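Local coordinates for putative epoxide hydrolase protein (Klebsiella pneumoniae subsp. pneumoniae, PDB 5BOV), which is a putative epoxide hydrolase of the alpha/beta-hydrolase fold that may instead act as a monoacylglycerol lipase, at residues H38-D43 / H176-F181; P52-K57 / A293-V298; D91-M96 / A121-R126; Y161-R166 / L221-G226. All blocks are in the same frame, centred on the assembly; numbering follows the deposited sequence.

Contact 1 (H38-D43 / H176-F181)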
loop_
_atom_site.group_PDB
_atom_site.type_symbol
_atom_site.label_atom_id
_atom_site.label_comp_id
_atom_site.label_asym_id
_atom_site.label_seq_id
_atom_site.Cartn_x
_atom_site.Cartn_y
_atom_site.Cartn_z
ATOM N N HIS A 38 -3.067 1.099 -2.414
ATOM C CA HIS A 38 -3.651 -0.063 -1.734
ATOM C C HIS A 38 -2.584 -0.993 -1.151
ATOM O O HIS A 38 -1.381 -0.809 -1.392
ATOM C CB HIS A 38 -4.545 -0.799 -2.725
ATOM C CG HIS A 38 -3.816 -1.484 -3.846
ATOM N ND1 HIS A 38 -3.172 -2.693 -3.674
ATOM C CD2 HIS A 38 -3.540 -1.097 -5.112
ATOM C CE1 HIS A 38 -2.563 -3.037 -4.801
ATOM N NE2 HIS A 38 -2.817 -2.108 -5.702
ATOM N N GLY A 39 -3.087 -2.005 -0.446
ATOM C CA GLY A 39 -2.273 -2.997 0.172
ATOM C C GLY A 39 -2.495 -4.395 -0.383
ATOM O O GLY A 39 -3.179 -4.577 -1.409
ATOM N N TRP A 40 -1.944 -5.356 0.345
ATOM C CA TRP A 40 -1.996 -6.810 -0.061
ATOM C C TRP A 40 -2.994 -7.543 0.881
ATOM O O TRP A 40 -2.887 -7.343 2.124
ATOM C CB TRP A 40 -0.637 -7.490 0.082
ATOM C CG TRP A 40 -0.699 -8.916 -0.278
ATOM C CD1 TRP A 40 -0.572 -9.427 -1.511
ATOM C CD2 TRP A 40 -0.898 -10.025 0.594
ATOM N NE1 TRP A 40 -0.716 -10.786 -1.485
ATOM C CE2 TRP A 40 -0.919 -11.183 -0.197
ATOM C CE3 TRP A 40 -1.141 -10.149 1.947
ATOM C CZ2 TRP A 40 -1.160 -12.458 0.350
ATOM C CZ3 TRP A 40 -1.306 -11.404 2.479
ATOM C CH2 TRP A 40 -1.359 -12.550 1.674
ATOM N N PRO A 41 -3.876 -8.414 0.372
ATOM C CA PRO A 41 -4.155 -8.643 -1.037
ATOM C C PRO A 41 -5.421 -7.912 -1.470
ATOM O O PRO A 41 -6.527 -8.457 -1.507
ATOM C CB PRO A 41 -4.351 -10.177 -1.061
ATOM C CG PRO A 41 -4.877 -10.510 0.329
ATOM C CD PRO A 41 -4.613 -9.343 1.239
ATOM N N TYR A 42 -5.263 -6.597 -1.604
ATOM C CA TYR A 42 -6.378 -5.686 -1.909
ATOM C C TYR A 42 -6.113 -5.021 -3.226
ATOM O O TYR A 42 -5.118 -5.356 -3.925
ATOM C CB TYR A 42 -6.575 -4.684 -0.791
ATOM C CG TYR A 42 -6.722 -5.357 0.576
ATOM C CD1 TYR A 42 -7.964 -5.673 1.040
ATOM C CD2 TYR A 42 -5.650 -5.568 1.414
ATOM C CE1 TYR A 42 -8.147 -6.269 2.301
ATOM C CE2 TYR A 42 -5.795 -6.119 2.646
ATOM C CZ TYR A 42 -7.036 -6.469 3.097
ATOM O OH TYR A 42 -7.148 -7.025 4.343
ATOM N N ASP A 43 -6.943 -4.066 -3.631
ATOM C CA ASP A 43 -6.640 -3.340 -4.866
ATOM C C ASP A 43 -7.249 -1.932 -4.852
ATOM O O ASP A 43 -7.633 -1.462 -3.782
ATOM C CB ASP A 43 -7.046 -4.120 -6.132
ATOM C CG ASP A 43 -8.518 -4.059 -6.423
ATOM O OD1 ASP A 43 -9.310 -3.667 -5.553
ATOM O OD2 ASP A 43 -8.854 -4.563 -7.528
ATOM N N HIS A 176 -7.727 -16.965 -4.963
ATOM C CA HIS A 176 -8.961 -16.404 -4.498
ATOM C C HIS A 176 -9.324 -16.779 -3.082
ATOM O O HIS A 176 -9.649 -15.961 -2.203
ATOM C CB HIS A 176 -10.082 -16.906 -5.521
ATOM C CG HIS A 176 -11.441 -16.408 -5.228
ATOM N ND1 HIS A 176 -12.216 -16.873 -4.191
ATOM C CD2 HIS A 176 -12.191 -15.479 -5.872
ATOM C CE1 HIS A 176 -13.386 -16.246 -4.196
ATOM N NE2 HIS A 176 -13.388 -15.413 -5.213
ATOM N N ASP A 177 -9.364 -18.077 -2.781
ATOM C CA ASP A 177 -9.682 -18.530 -1.447
ATOM C C ASP A 177 -8.688 -18.088 -0.367
ATOM O O ASP A 177 -9.049 -17.829 0.757
ATOM C CB ASP A 177 -9.827 -20.049 -1.387
ATOM C CG ASP A 177 -11.050 -20.555 -2.194
ATOM O OD1 ASP A 177 -11.945 -19.758 -2.540
ATOM O OD2 ASP A 177 -11.032 -21.789 -2.468
ATOM N N PHE A 178 -7.434 -18.057 -0.751
ATOM C CA PHE A 178 -6.370 -17.702 0.184
ATOM C C PHE A 178 -6.488 -16.208 0.539
ATOM O O PHE A 178 -6.555 -15.871 1.732
ATOM C CB PHE A 178 -4.987 -18.020 -0.389
ATOM C CG PHE A 178 -3.902 -17.981 0.657
ATOM C CD1 PHE A 178 -3.437 -16.805 1.188
ATOM C CD2 PHE A 178 -3.344 -19.160 1.129
ATOM C CE1 PHE A 178 -2.469 -16.780 2.189
ATOM C CE2 PHE A 178 -2.362 -19.125 2.118
ATOM C CZ PHE A 178 -1.947 -17.958 2.688
ATOM N N ALA A 179 -6.675 -15.374 -0.474
ATOM C CA ALA A 179 -6.803 -13.943 -0.194
ATOM C C ALA A 179 -8.072 -13.692 0.603
ATOM O O ALA A 179 -8.082 -12.829 1.495
ATOM C CB ALA A 179 -6.803 -13.128 -1.489
ATOM N N LYS A 180 -9.162 -14.384 0.296
ATOM C CA LYS A 180 -10.386 -14.126 1.037
ATOM C C LYS A 180 -10.239 -14.504 2.526
ATOM O O LYS A 180 -10.714 -13.820 3.394
ATOM C CB LYS A 180 -11.596 -14.896 0.422
ATOM C CG LYS A 180 -12.948 -14.427 0.954
ATOM C CD LYS A 180 -14.051 -15.191 0.184
ATOM C CE LYS A 180 -15.405 -14.547 0.396
ATOM N NZ LYS A 180 -16.475 -15.207 -0.401
ATOM N N PHE A 181 -9.563 -15.640 2.788
ATOM C CA PHE A 181 -9.276 -16.019 4.139
ATOM C C PHE A 181 -8.437 -14.956 4.878
ATOM O O PHE A 181 -8.742 -14.586 6.013
ATOM C CB PHE A 181 -8.577 -17.390 4.081
ATOM C CG PHE A 181 -8.313 -18.012 5.418
ATOM C CD1 PHE A 181 -9.297 -18.698 6.090
ATOM C CD2 PHE A 181 -7.098 -17.914 5.979
ATOM C CE1 PHE A 181 -9.051 -19.305 7.333
ATOM C CE2 PHE A 181 -6.826 -18.481 7.182
ATOM C CZ PHE A 181 -7.806 -19.132 7.893
#
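P41 and A179 carry the contact: CG of P41 lies 3.7 Å from CB of A179, and CB of P41 follows at 3.9 Å from the same methyl. One edge of the pyrrolidine ring thus rests on a single carbon of helix 175-186, where the backbones also come nearest, with the two CA atoms 6.0 Å apart. Beside it, W40 and F178 meet more loosely. CH2 of W40 and CE1 of F178 are 4.4 Å apart, each lying near the plane of the other ring, so the two rings meet rim to rim. W40 reaches this far because its CG is anti to the backbone N (chi1 178°).

Behind these residues the turn is braced from within. The peptide bond before P41 is cis, and CB of P41 sits 3.6 Å above the W40 ring plane, toward its rim. The carbonyl O of G39 takes two bonds from opposite faces of its plane, from ND1 of H38 (2.9 Å) and from the backbone N of Y42.

H38-G39-W40-P41 matches the HGXP motif of epoxide hydrolases, whose loop helps form the oxyanion hole in relatives. Consistent with this, W40 N is hydrogen-bonded to OD2 of D110, the central residue of a probable nucleophile elbow. The loop follows strand 32-37 of the central sheet; helix 175-186 also supplies I182 to W40 and P41 and W183 NE1 to P41 O, while F197 of helix 194-201 packs against A179.

Contact 2 (P52-K57 / A293-V298)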
loop_
_atom_site.group_PDB
_atom_site.type_symbol
_atom_site.label_atom_id
_atom_site.label_comp_id
_atom_site.label_asym_id
_atom_site.label_seq_id
_atom_site.Cartn_x
_atom_site.Cartn_y
_atom_site.Cartn_z
ATOM N N PRO A 52 -13.974 9.272 -5.122
ATOM C CA PRO A 52 -14.906 10.208 -5.669
ATOM C C PRO A 52 -15.298 11.251 -4.639
ATOM O O PRO A 52 -15.623 12.375 -5.039
ATOM C CB PRO A 52 -16.119 9.346 -6.060
ATOM C CG PRO A 52 -15.595 7.962 -6.196
ATOM C CD PRO A 52 -14.412 7.869 -5.335
ATOM N N ALA A 53 -15.268 10.898 -3.354
ATOM C CA ALA A 53 -15.591 11.882 -2.315
ATOM C C ALA A 53 -14.540 12.987 -2.311
ATOM O O ALA A 53 -14.877 14.183 -2.215
ATOM C CB ALA A 53 -15.614 11.236 -0.934
ATOM N N LEU A 54 -13.289 12.640 -2.418
ATOM C CA LEU A 54 -12.200 13.664 -2.530
ATOM C C LEU A 54 -12.320 14.466 -3.808
ATOM O O LEU A 54 -12.102 15.706 -3.808
ATOM C CB LEU A 54 -10.868 12.990 -2.441
ATOM C CG LEU A 54 -10.449 12.485 -1.060
ATOM C CD1 LEU A 54 -9.256 11.562 -1.136
ATOM C CD2 LEU A 54 -10.136 13.612 -0.101
ATOM N N ALA A 55 -12.610 13.793 -4.907
ATOM C CA ALA A 55 -12.788 14.500 -6.176
ATOM C C ALA A 55 -13.868 15.553 -6.129
ATOM O O ALA A 55 -13.713 16.674 -6.644
ATOM C CB ALA A 55 -13.065 13.540 -7.314
ATOM N N GLN A 56 -14.981 15.235 -5.475
ATOM C CA GLN A 56 -16.108 16.202 -5.277
ATOM C C GLN A 56 -15.772 17.368 -4.407
ATOM O O GLN A 56 -16.360 18.425 -4.544
ATOM C CB GLN A 56 -17.300 15.451 -4.800
ATOM C CG GLN A 56 -18.555 16.237 -4.580
ATOM C CD GLN A 56 -19.770 15.368 -4.292
ATOM O OE1 GLN A 56 -19.655 14.118 -4.152
ATOM N NE2 GLN A 56 -20.924 16.013 -4.168
ATOM N N LYS A 57 -14.777 17.219 -3.545
ATOM C CA LYS A 57 -14.270 18.287 -2.694
ATOM C C LYS A 57 -13.057 19.035 -3.305
ATOM O O LYS A 57 -12.438 19.871 -2.660
ATOM C CB LYS A 57 -13.869 17.709 -1.331
ATOM C CG LYS A 57 -15.087 17.334 -0.409
ATOM C CD LYS A 57 -15.674 18.536 0.415
ATOM C CE LYS A 57 -17.115 18.559 0.945
ATOM N NZ LYS A 57 -17.306 19.731 1.816
ATOM N N ALA A 293 -14.181 8.330 7.420
ATOM C CA ALA A 293 -13.110 8.716 8.297
ATOM C C ALA A 293 -11.806 8.836 7.497
ATOM O O ALA A 293 -10.978 9.678 7.823
ATOM C CB ALA A 293 -12.921 7.711 9.435
ATOM N N PHE A 294 -11.628 8.005 6.488
ATOM C CA PHE A 294 -10.393 8.075 5.745
ATOM C C PHE A 294 -10.309 9.382 4.929
ATOM O O PHE A 294 -9.246 10.036 4.908
ATOM C CB PHE A 294 -10.248 6.865 4.831
ATOM C CG PHE A 294 -8.874 6.691 4.313
ATOM C CD1 PHE A 294 -8.449 7.271 3.149
ATOM C CD2 PHE A 294 -7.981 5.878 5.013
ATOM C CE1 PHE A 294 -7.171 7.097 2.685
ATOM C CE2 PHE A 294 -6.689 5.715 4.536
ATOM C CZ PHE A 294 -6.310 6.332 3.383
ATOM N N VAL A 295 -11.386 9.713 4.242
ATOM C CA VAL A 295 -11.468 10.998 3.577
ATOM C C VAL A 295 -11.148 12.179 4.545
ATOM O O VAL A 295 -10.351 13.059 4.175
ATOM C CB VAL A 295 -12.848 11.193 2.955
ATOM C CG1 VAL A 295 -13.031 12.632 2.442
ATOM C CG2 VAL A 295 -13.078 10.239 1.831
ATOM N N GLN A 296 -11.734 12.163 5.704
ATOM C CA GLN A 296 -11.479 13.229 6.712
ATOM C C GLN A 296 -9.994 13.304 7.044
ATOM O O GLN A 296 -9.408 14.379 7.182
ATOM C CB GLN A 296 -12.306 13.053 7.990
ATOM C CG GLN A 296 -12.280 14.295 8.899
ATOM C CD GLN A 296 -12.931 15.485 8.265
ATOM O OE1 GLN A 296 -14.126 15.430 7.846
ATOM N NE2 GLN A 296 -12.185 16.581 8.091
ATOM N N ALA A 297 -9.369 12.133 7.212
ATOM C CA ALA A 297 -7.938 12.110 7.450
ATOM C C ALA A 297 -7.076 12.709 6.331
ATOM O O ALA A 297 -6.116 13.442 6.584
ATOM C CB ALA A 297 -7.472 10.690 7.752
ATOM N N VAL A 298 -7.435 12.441 5.099
ATOM C CA VAL A 298 -6.694 13.004 3.953
ATOM C C VAL A 298 -6.883 14.521 3.908
ATOM O O VAL A 298 -5.911 15.237 3.762
ATOM C CB VAL A 298 -7.141 12.365 2.592
ATOM C CG1 VAL A 298 -6.543 13.097 1.411
ATOM C CG2 VAL A 298 -6.750 10.865 2.539
#
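L54 reaches from helix 50-56 to two valines one turn apart on helix 291-303, and this is the close-packed part of the contact. Its CD2 lies 3.9 Å from CG1 of V298 and 4.0 Å from CG1 of V295. The L54 side chain crosses that of V298 at about a right angle but runs past V295 in the opposite direction. Both valines turn CG1 anti to the backbone N (chi1 171°), which presents the same branch to the leucine at each position. L54 and V298 are buried, and L54 continues inward onto Y59 and V61 of strand 59-74.

The other half is smaller and more open to solvent: a single methyl pair, A53 CB and V295 CG2, meets there at 3.9 Å, and both residues are partly exposed. Q296, exposed on the same helix as V295, bonds through NE2 to OD1 of D300.

The helix segments approach to 10.3 Å and cross at -44°, a spacing bridged by aliphatic side chains alone. With F294 and A297 set against L250 of strand 247-252, the pair matches the first and last helices of the alpha/beta-hydrolase fold, which lie side by side on one face of the central sheet.

Contact 3 (D91-M96 / A121-R126)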
loop_
_atom_site.group_PDB
_atom_site.type_symbol
_atom_site.label_atom_id
_atom_site.label_comp_id
_atom_site.label_asym_id
_atom_site.label_seq_id
_atom_site.Cartn_x
_atom_site.Cartn_y
_atom_site.Cartn_z
ATOM N N ASP A 91 8.332 3.015 -8.398
ATOM C CA ASP A 91 7.243 2.948 -9.350
ATOM C C ASP A 91 6.341 4.229 -9.192
ATOM O O ASP A 91 5.887 4.840 -10.174
ATOM C CB ASP A 91 6.321 1.771 -9.123
ATOM C CG ASP A 91 6.946 0.394 -9.373
ATOM O OD1 ASP A 91 7.884 0.317 -10.239
ATOM O OD2 ASP A 91 6.418 -0.567 -8.779
ATOM N N ILE A 92 6.071 4.596 -7.953
ATOM C CA ILE A 92 5.211 5.737 -7.705
ATOM C C ILE A 92 5.828 7.046 -8.124
ATOM O O ILE A 92 5.167 7.953 -8.666
ATOM C CB ILE A 92 4.655 5.749 -6.229
ATOM C CG1 ILE A 92 3.838 4.486 -5.964
ATOM C CG2 ILE A 92 3.865 7.017 -5.941
ATOM C CD1 ILE A 92 2.787 4.094 -7.011
ATOM N N VAL A 93 7.128 7.195 -7.884
ATOM C CA VAL A 93 7.846 8.383 -8.305
ATOM C C VAL A 93 7.849 8.443 -9.868
ATOM O O VAL A 93 7.621 9.512 -10.429
ATOM C CB VAL A 93 9.282 8.476 -7.774
ATOM C CG1 VAL A 93 10.034 9.671 -8.368
ATOM C CG2 VAL A 93 9.230 8.593 -6.288
ATOM N N HIS A 94 8.097 7.308 -10.534
ATOM C CA HIS A 94 8.013 7.289 -11.996
ATOM C C HIS A 94 6.607 7.636 -12.482
ATOM O O HIS A 94 6.443 8.350 -13.512
ATOM C CB HIS A 94 8.381 5.903 -12.528
ATOM C CG HIS A 94 9.834 5.604 -12.433
ATOM N ND1 HIS A 94 10.822 6.415 -12.966
ATOM C CD2 HIS A 94 10.460 4.509 -11.953
ATOM C CE1 HIS A 94 12.004 5.853 -12.726
ATOM N NE2 HIS A 94 11.811 4.704 -12.113
ATOM N N LEU A 95 5.576 7.190 -11.759
ATOM C CA LEU A 95 4.178 7.572 -12.138
ATOM C C LEU A 95 3.985 9.061 -11.990
ATOM O O LEU A 95 3.368 9.714 -12.872
ATOM C CB LEU A 95 3.172 6.822 -11.228
ATOM C CG LEU A 95 1.718 7.110 -11.418
ATOM C CD1 LEU A 95 1.248 6.719 -12.815
ATOM C CD2 LEU A 95 0.884 6.404 -10.341
HETATM N N MSE A 96 4.469 9.637 -10.889
HETATM C CA MSE A 96 4.332 11.091 -10.640
HETATM C C MSE A 96 5.014 11.840 -11.754
HETATM O O MSE A 96 4.443 12.794 -12.351
HETATM C CB MSE A 96 4.896 11.463 -9.262
HETATM C CG MSE A 96 3.913 11.035 -8.149
HETATM SE SE MSE A 96 4.790 11.404 -6.426
HETATM C CE MSE A 96 4.375 13.260 -6.498
ATOM N N ALA A 121 10.037 9.525 2.924
ATOM C CA ALA A 121 11.348 9.549 3.558
ATOM C C ALA A 121 12.480 9.858 2.578
ATOM O O ALA A 121 13.472 10.583 2.917
ATOM C CB ALA A 121 11.565 8.198 4.234
ATOM N N LEU A 122 12.415 9.303 1.392
ATOM C CA LEU A 122 13.535 9.459 0.442
ATOM C C LEU A 122 13.386 10.617 -0.503
ATOM O O LEU A 122 14.420 11.203 -0.922
ATOM C CB LEU A 122 13.753 8.188 -0.378
ATOM C CG LEU A 122 14.025 6.897 0.417
ATOM C CD1 LEU A 122 14.316 5.766 -0.538
ATOM C CD2 LEU A 122 15.144 7.029 1.418
ATOM N N TRP A 123 12.152 10.957 -0.857
ATOM C CA TRP A 123 11.875 12.121 -1.700
ATOM C C TRP A 123 10.831 13.030 -1.043
ATOM O O TRP A 123 9.742 13.253 -1.614
ATOM C CB TRP A 123 11.411 11.655 -3.073
ATOM C CG TRP A 123 12.351 10.747 -3.691
ATOM C CD1 TRP A 123 13.537 11.094 -4.309
ATOM C CD2 TRP A 123 12.262 9.298 -3.789
ATOM N NE1 TRP A 123 14.183 9.955 -4.734
ATOM C CE2 TRP A 123 13.390 8.850 -4.522
ATOM C CE3 TRP A 123 11.347 8.358 -3.352
ATOM C CZ2 TRP A 123 13.623 7.471 -4.801
ATOM C CZ3 TRP A 123 11.587 7.016 -3.574
ATOM C CH2 TRP A 123 12.699 6.560 -4.293
ATOM N N PRO A 124 11.146 13.614 0.115
ATOM C CA PRO A 124 10.155 14.414 0.817
ATOM C C PRO A 124 9.575 15.605 0.002
ATOM O O PRO A 124 8.418 15.997 0.214
ATOM C CB PRO A 124 10.885 14.918 2.041
ATOM C CG PRO A 124 12.346 14.804 1.692
ATOM C CD PRO A 124 12.415 13.572 0.873
ATOM N N GLN A 125 10.375 16.174 -0.913
ATOM C CA GLN A 125 9.881 17.308 -1.707
ATOM C C GLN A 125 8.675 16.908 -2.573
ATOM O O GLN A 125 7.913 17.781 -3.006
ATOM C CB GLN A 125 10.965 17.909 -2.635
ATOM C CG GLN A 125 12.038 18.570 -1.870
ATOM C CD GLN A 125 13.187 19.126 -2.772
ATOM O OE1 GLN A 125 12.988 19.552 -3.934
ATOM N NE2 GLN A 125 14.367 19.126 -2.219
ATOM N N ARG A 126 8.514 15.616 -2.839
ATOM C CA ARG A 126 7.413 15.134 -3.679
ATOM C C ARG A 126 6.148 14.880 -2.867
ATOM O O ARG A 126 5.089 14.563 -3.424
ATOM C CB ARG A 126 7.769 13.826 -4.352
ATOM C CG ARG A 126 9.045 13.802 -5.227
ATOM C CD ARG A 126 9.130 14.873 -6.258
ATOM N NE ARG A 126 8.207 14.746 -7.372
ATOM C CZ ARG A 126 8.420 14.050 -8.489
ATOM N NH1 ARG A 126 9.493 13.302 -8.679
ATOM N NH2 ARG A 126 7.452 14.050 -9.418
#
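W123 offers its indole face to V93 of helix 85-98. CG2 of V93 stands 4.0 Å from the centroid of the six-membered ring and 25° off its normal, a CH-pi contact whose closest pair is V93 CG2 with W123 CE3 at 3.6 Å. CB of L122 covers the opposite face, so the ring is held between its own neighbour and the helix, while Y233 meets it edge-to-face. W123 is also where the chain leaves helix 111-122, and its carbonyl O accepts the N-H of R126 across the short 3-10 turn 124-126.

R126 then folds back toward helix 85-98. Bends at chi2 (-52°) and chi3 (-70°) carry its guanidinium across V93, with NH1 3.7 Å from CG1 of V93, and alongside selenomethionine M96, with NH2 3.6 Å from CB of M96. Both carbons approach the guanidinium obliquely. The end of the M96 chain slides the other way, bringing its CE to 3.4 Å from the backbone O of R126.

The polar bonds of R126 go to the end of helix 85-98 and the chain after it: NH1 forms a salt bridge with D97 in the last turn, NE bonds to R102 O and NH2 to I101 O. All three nitrogens are therefore engaged, which probably fixes the guanidinium, with V93 and M96 adding apolar packing.

Contact 4 (Y161-R166 / L221-G226)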
loop_
_atom_site.group_PDB
_atom_site.type_symbol
_atom_site.label_atom_id
_atom_site.label_comp_id
_atom_site.label_asym_id
_atom_site.label_seq_id
_atom_site.Cartn_x
_atom_site.Cartn_y
_atom_site.Cartn_z
ATOM N N TYR A 161 4.647 -19.233 5.279
ATOM C CA TYR A 161 4.131 -20.092 4.215
ATOM C C TYR A 161 4.744 -19.749 2.843
ATOM O O TYR A 161 5.267 -20.582 2.099
ATOM C CB TYR A 161 2.630 -19.933 4.159
ATOM C CG TYR A 161 1.892 -20.869 3.222
ATOM C CD1 TYR A 161 2.000 -22.272 3.354
ATOM C CD2 TYR A 161 1.028 -20.421 2.281
ATOM C CE1 TYR A 161 1.278 -23.139 2.541
ATOM C CE2 TYR A 161 0.292 -21.272 1.471
ATOM C CZ TYR A 161 0.383 -22.645 1.601
ATOM O OH TYR A 161 -0.346 -23.481 0.774
ATOM N N PHE A 162 4.712 -18.438 2.516
ATOM C CA PHE A 162 5.204 -17.925 1.224
ATOM C C PHE A 162 6.738 -18.118 1.024
ATOM O O PHE A 162 7.240 -18.060 -0.074
ATOM C CB PHE A 162 4.832 -16.448 0.996
ATOM C CG PHE A 162 3.334 -16.172 0.908
ATOM C CD1 PHE A 162 2.433 -17.133 0.480
ATOM C CD2 PHE A 162 2.874 -14.893 1.212
ATOM C CE1 PHE A 162 1.086 -16.845 0.471
ATOM C CE2 PHE A 162 1.527 -14.593 1.174
ATOM C CZ PHE A 162 0.639 -15.587 0.774
ATOM N N ALA A 163 7.458 -18.396 2.102
ATOM C CA ALA A 163 8.885 -18.634 2.010
ATOM C C ALA A 163 9.214 -20.020 1.436
ATOM O O ALA A 163 10.368 -20.271 1.172
ATOM C CB ALA A 163 9.509 -18.483 3.380
ATOM N N THR A 164 8.217 -20.914 1.326
ATOM C CA THR A 164 8.395 -22.268 0.862
ATOM C C THR A 164 7.819 -22.492 -0.512
ATOM O O THR A 164 6.894 -21.777 -0.920
ATOM C CB THR A 164 7.749 -23.281 1.810
ATOM O OG1 THR A 164 6.338 -23.180 1.765
ATOM C CG2 THR A 164 8.257 -23.067 3.249
ATOM N N PRO A 165 8.350 -23.462 -1.271
ATOM C CA PRO A 165 7.738 -23.778 -2.555
ATOM C C PRO A 165 6.299 -24.219 -2.425
ATOM O O PRO A 165 5.508 -23.866 -3.275
ATOM C CB PRO A 165 8.611 -24.916 -3.093
ATOM C CG PRO A 165 9.939 -24.661 -2.497
ATOM C CD PRO A 165 9.643 -24.153 -1.088
ATOM N N ARG A 166 5.980 -24.959 -1.358
ATOM C CA ARG A 166 4.593 -25.320 -1.067
ATOM C C ARG A 166 3.667 -24.093 -0.936
ATOM O O ARG A 166 2.548 -24.097 -1.474
ATOM C CB ARG A 166 4.522 -26.211 0.206
ATOM C CG ARG A 166 3.106 -26.489 0.649
ATOM C CD ARG A 166 3.112 -27.646 1.580
ATOM N NE ARG A 166 1.968 -27.752 2.455
ATOM C CZ ARG A 166 1.751 -28.769 3.261
ATOM N NH1 ARG A 166 2.615 -29.761 3.346
ATOM N NH2 ARG A 166 0.706 -28.730 4.097
ATOM N N LEU A 221 11.909 -11.282 4.771
ATOM C CA LEU A 221 12.532 -12.258 5.644
ATOM C C LEU A 221 14.035 -12.430 5.392
ATOM O O LEU A 221 14.680 -13.264 6.042
ATOM C CB LEU A 221 11.811 -13.583 5.518
ATOM C CG LEU A 221 10.361 -13.624 6.028
ATOM C CD1 LEU A 221 9.708 -14.904 5.624
ATOM C CD2 LEU A 221 10.341 -13.417 7.526
ATOM N N GLY A 222 14.582 -11.676 4.468
ATOM C CA GLY A 222 15.988 -11.764 4.149
ATOM C C GLY A 222 16.315 -12.952 3.276
ATOM O O GLY A 222 17.469 -13.344 3.224
ATOM N N LEU A 223 15.343 -13.509 2.553
ATOM C CA LEU A 223 15.528 -14.700 1.757
ATOM C C LEU A 223 15.694 -14.458 0.278
ATOM O O LEU A 223 15.785 -15.375 -0.513
ATOM C CB LEU A 223 14.351 -15.654 1.982
ATOM C CG LEU A 223 14.134 -16.056 3.426
ATOM C CD1 LEU A 223 12.864 -16.862 3.521
ATOM C CD2 LEU A 223 15.334 -16.862 3.917
ATOM N N GLU A 224 15.780 -13.200 -0.108
ATOM C CA GLU A 224 15.932 -12.826 -1.502
ATOM C C GLU A 224 16.829 -11.612 -1.465
ATOM O O GLU A 224 16.665 -10.751 -0.619
ATOM C CB GLU A 224 14.562 -12.441 -2.088
ATOM C CG GLU A 224 14.374 -12.802 -3.488
ATOM C CD GLU A 224 12.934 -12.612 -3.875
ATOM O OE1 GLU A 224 12.591 -11.449 -4.077
ATOM O OE2 GLU A 224 12.184 -13.624 -3.875
ATOM N N LYS A 225 17.736 -11.514 -2.415
ATOM C CA LYS A 225 18.560 -10.360 -2.582
ATOM C C LYS A 225 17.830 -9.429 -3.496
ATOM O O LYS A 225 17.256 -9.840 -4.505
ATOM C CB LYS A 225 19.860 -10.823 -3.264
ATOM C CG LYS A 225 20.988 -9.845 -3.122
ATOM C CD LYS A 225 22.286 -10.340 -3.774
ATOM C CE LYS A 225 23.549 -9.705 -3.094
ATOM N NZ LYS A 225 24.710 -9.478 -4.027
ATOM N N GLY A 226 17.786 -8.165 -3.215
ATOM C CA GLY A 226 17.078 -7.301 -4.143
ATOM C C GLY A 226 17.918 -7.046 -5.376
ATOM O O GLY A 226 18.988 -7.648 -5.544
#
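L223 turns its CG anti to its own carbonyl carbon (chi1 -57°) and extends CD1 trans at chi2 (174°), which brings that methyl against A163. CD1 of L223 lies 3.7 Å from CB of A163, a methyl-to-methyl touch in which one branch of the leucine does the work. L221 comes from the same loop with a similar extended shape, but its CD1 stays 4.2 Å from CB of A163. A163 thus receives two leucines, one closely and one at longer range.

The backbone on each side sets up this meeting. After L221, G222 closes helix 209-220 in a Schellman motif; its positive phi (78°), which favours glycine, turns the chain, and the CB atoms of L221 and L223 on either side of it both point toward the other segment. On that segment, A163 lies in the short break between helix 157-162 and helix 165-173. T164 is the N-cap of the second of these: its OG1 donates to Y161 O at 2.8 Å, in the carbonyl plane, and also bonds to G167 N. Y161 O accepts the backbone N of T164 as well, at 3.1 Å, so two bonds grip one carbonyl and hold the break in shape.

Polar ties run alongside. R218 NE bonds to F162 O, while OE1 of E224 pairs with OG of S215, joining the loop and its preceding helix. At the surface of the helical region between strands 127-133 and 247-252, probably the cap of this fold, the apolar patch is small, and polar bonds probably contribute much of the order.

In the fold
Contact 1 is the buried one, joining the loop after strand 32-37 to helix 175-186, whereas contact 4 lies at the surface; contacts 2 and 3 are intermediate. Contacts 1 and 4 are the pair that touch: F162 packs on both W40 and F178, and Y161 also meets F178, so an aromatic cluster connects them although their centres are 19 Å apart. Contact 2 packs two helices beside the sheet, contact 3 a helix against the turn that follows helix 111-122. Their chemistry differs: contact 2 is wholly aliphatic, contact 3 adds an indole face and a guanidinium, contact 1 pairs proline with alanine and two aromatic rims, and contact 4 needs only methyls.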